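Local coordinates for possible hydrolase (Mycobacterium tuberculosis, PDB 6WYN), which hydrolyses carboxylic esters, with a preference for short, straight-chain alkyl esters, and probably takes part in ester or lipid metabolism, at residues A[73-78]-A[110-115]. Sequence-based numbering, arbitrary orientation.
Sequences ISALRW and LAVDLP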
loop_
_atom_site.group_PDB
_atom_site.type_symbol
_atom_site.label_atom_id
_atom_site.label_comp_id
_atom_site.label_asym_id
_atom_site.label_seq_id
_atom_site.Cartn_x
_atom_site.Cartn_y
_atom_site.Cartn_z
ATOM N N ILE A 73 -12.140 -6.270 6.896
ATOM C CA ILE A 73 -10.821 -5.552 6.909
ATOM C C ILE A 73 -9.951 -6.012 8.096
ATOM O O ILE A 73 -10.387 -5.872 9.251
ATOM C CB ILE A 73 -11.015 -4.034 6.975
ATOM C CG1 ILE A 73 -11.839 -3.542 5.781
ATOM C CG2 ILE A 73 -9.643 -3.330 7.054
ATOM C CD1 ILE A 73 -11.288 -4.008 4.458
ATOM N N SER A 74 -8.735 -6.468 7.792
ATOM C CA SER A 74 -7.655 -6.709 8.768
ATOM C C SER A 74 -6.651 -5.552 8.675
ATOM O O SER A 74 -6.567 -4.929 7.590
ATOM C CB SER A 74 -7.028 -8.037 8.516
ATOM O OG SER A 74 -6.271 -8.406 9.655
ATOM N N ALA A 75 -5.945 -5.245 9.762
ATOM C CA ALA A 75 -4.947 -4.168 9.788
ATOM C C ALA A 75 -3.907 -4.506 10.845
ATOM O O ALA A 75 -4.196 -5.385 11.735
ATOM C CB ALA A 75 -5.569 -2.825 10.023
ATOM N N LEU A 76 -2.726 -3.914 10.693
ATOM C CA LEU A 76 -1.702 -3.880 11.777
ATOM C C LEU A 76 -1.794 -2.546 12.488
ATOM O O LEU A 76 -1.727 -1.487 11.826
ATOM C CB LEU A 76 -0.323 -4.090 11.163
ATOM C CG LEU A 76 -0.107 -5.436 10.501
ATOM C CD1 LEU A 76 1.280 -5.521 9.899
ATOM C CD2 LEU A 76 -0.323 -6.555 11.500
ATOM N N ARG A 77 -1.945 -2.586 13.807
ATOM C CA ARG A 77 -2.024 -1.381 14.661
ATOM C C ARG A 77 -0.714 -1.292 15.433
ATOM O O ARG A 77 -0.411 -2.221 16.234
ATOM C CB ARG A 77 -3.246 -1.401 15.587
ATOM C CG ARG A 77 -3.448 -0.107 16.359
ATOM C CD ARG A 77 -4.820 0.011 16.989
ATOM N NE ARG A 77 -4.956 -1.051 17.986
ATOM C CZ ARG A 77 -6.113 -1.481 18.481
ATOM N NH1 ARG A 77 -6.115 -2.490 19.340
ATOM N NH2 ARG A 77 -7.234 -0.890 18.138
ATOM N N TRP A 78 0.015 -0.200 15.192
ATOM C CA TRP A 78 1.373 0.057 15.737
ATOM C C TRP A 78 1.299 1.105 16.832
ATOM O O TRP A 78 0.618 2.133 16.603
ATOM C CB TRP A 78 2.284 0.569 14.628
ATOM C CG TRP A 78 2.493 -0.397 13.509
ATOM C CD1 TRP A 78 1.692 -0.646 12.415
ATOM C CD2 TRP A 78 3.645 -1.221 13.374
ATOM N NE1 TRP A 78 2.290 -1.573 11.607
ATOM C CE2 TRP A 78 3.502 -1.922 12.160
ATOM C CE3 TRP A 78 4.799 -1.382 14.148
ATOM C CZ2 TRP A 78 4.472 -2.818 11.724
ATOM C CZ3 TRP A 78 5.764 -2.248 13.695
ATOM C CH2 TRP A 78 5.608 -2.950 12.498
ATOM N N LEU A 110 -1.811 2.900 11.666
ATOM C CA LEU A 110 -2.663 1.765 11.256
ATOM C C LEU A 110 -2.296 1.471 9.813
ATOM O O LEU A 110 -2.506 2.352 8.947
ATOM C CB LEU A 110 -4.143 2.121 11.426
ATOM C CG LEU A 110 -5.095 0.936 11.287
ATOM C CD1 LEU A 110 -4.979 0.014 12.482
ATOM C CD2 LEU A 110 -6.551 1.370 11.123
ATOM N N ALA A 111 -1.791 0.287 9.566
ATOM C CA ALA A 111 -1.497 -0.196 8.208
ATOM C C ALA A 111 -2.575 -1.217 7.832
ATOM O O ALA A 111 -2.639 -2.308 8.395
ATOM C CB ALA A 111 -0.088 -0.731 8.145
ATOM N N VAL A 112 -3.403 -0.799 6.894
ATOM C CA VAL A 112 -4.583 -1.627 6.584
ATOM C C VAL A 112 -4.343 -2.600 5.446
ATOM O O VAL A 112 -3.634 -2.240 4.532
ATOM C CB VAL A 112 -5.764 -0.711 6.229
ATOM C CG1 VAL A 112 -7.003 -1.518 5.988
ATOM C CG2 VAL A 112 -6.015 0.334 7.301
ATOM N N ASP A 113 -4.900 -3.802 5.560
ATOM C CA ASP A 113 -4.960 -4.736 4.409
ATOM C C ASP A 113 -6.176 -4.351 3.556
ATOM O O ASP A 113 -7.279 -4.361 4.077
ATOM C CB ASP A 113 -5.048 -6.199 4.830
ATOM C CG ASP A 113 -3.782 -6.810 5.432
ATOM O OD1 ASP A 113 -2.672 -6.385 5.027
ATOM O OD2 ASP A 113 -3.904 -7.735 6.304
ATOM N N LEU A 114 -5.953 -3.917 2.317
ATOM C CA LEU A 114 -7.022 -3.603 1.372
ATOM C C LEU A 114 -7.828 -4.886 1.143
ATOM O O LEU A 114 -7.293 -5.973 1.175
ATOM C CB LEU A 114 -6.444 -3.079 0.053
ATOM C CG LEU A 114 -5.754 -1.712 0.090
ATOM C CD1 LEU A 114 -5.321 -1.392 -1.310
ATOM C CD2 LEU A 114 -6.635 -0.602 0.677
ATOM N N PRO A 115 -9.134 -4.779 0.824
ATOM C CA PRO A 115 -9.895 -5.928 0.343
ATOM C C PRO A 115 -9.063 -6.705 -0.669
ATOM O O PRO A 115 -8.340 -6.145 -1.535
ATOM C CB PRO A 115 -11.138 -5.284 -0.257
ATOM C CG PRO A 115 -11.321 -4.072 0.570
ATOM C CD PRO A 115 -9.928 -3.553 0.887
#
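Ile73 lays its CG2 methyl against CG1 of Val112 at 3.4 Å, tighter than usual for two carbons. CG2 is anti to the backbone N of Ile73, while CG1 sits beside that N (chi1 -59°) and carries CD1 to CD of Pro115 at 3.8 Å. Leu137 of helix 130-144 covers both Ile73 and Val112. Further along the same face, CD1 of Leu110 touches both CB of Ala75 and CB of Arg77, 3.8 Å from each. The Arg77 chain then leads away to a salt bridge with Glu66. On the opposite face, CB of Ala111 meets the edge of the Trp78 ring, near its plane, 4.3 Å from NE1 of Trp78. Helix 99-105 packs on both residues.

The backbones pair as antiparallel strands within the central sheet of the alpha/beta-hydrolase fold. Leu76 and Ala111 form a hydrogen-bonded pair: Leu76 N binds Ala111 O at 2.8 Å, and Ala111 N binds Leu76 O at 2.9 Å. Asp113 N extends the pairing to Ser74 O, also at 2.9 Å. The buried Asp113 carboxylate is held by a salt bridge to Arg67 and by the backbone N-H groups of His119 and Ala95. Arg67 also bonds Ser74 OG. The side chains that meet on the Val112 face do so through carbon alone, while at Asp113 a buried charge is probably balanced by Arg67 of strand 65-70, with loop N-H groups adding hydrogen bonds.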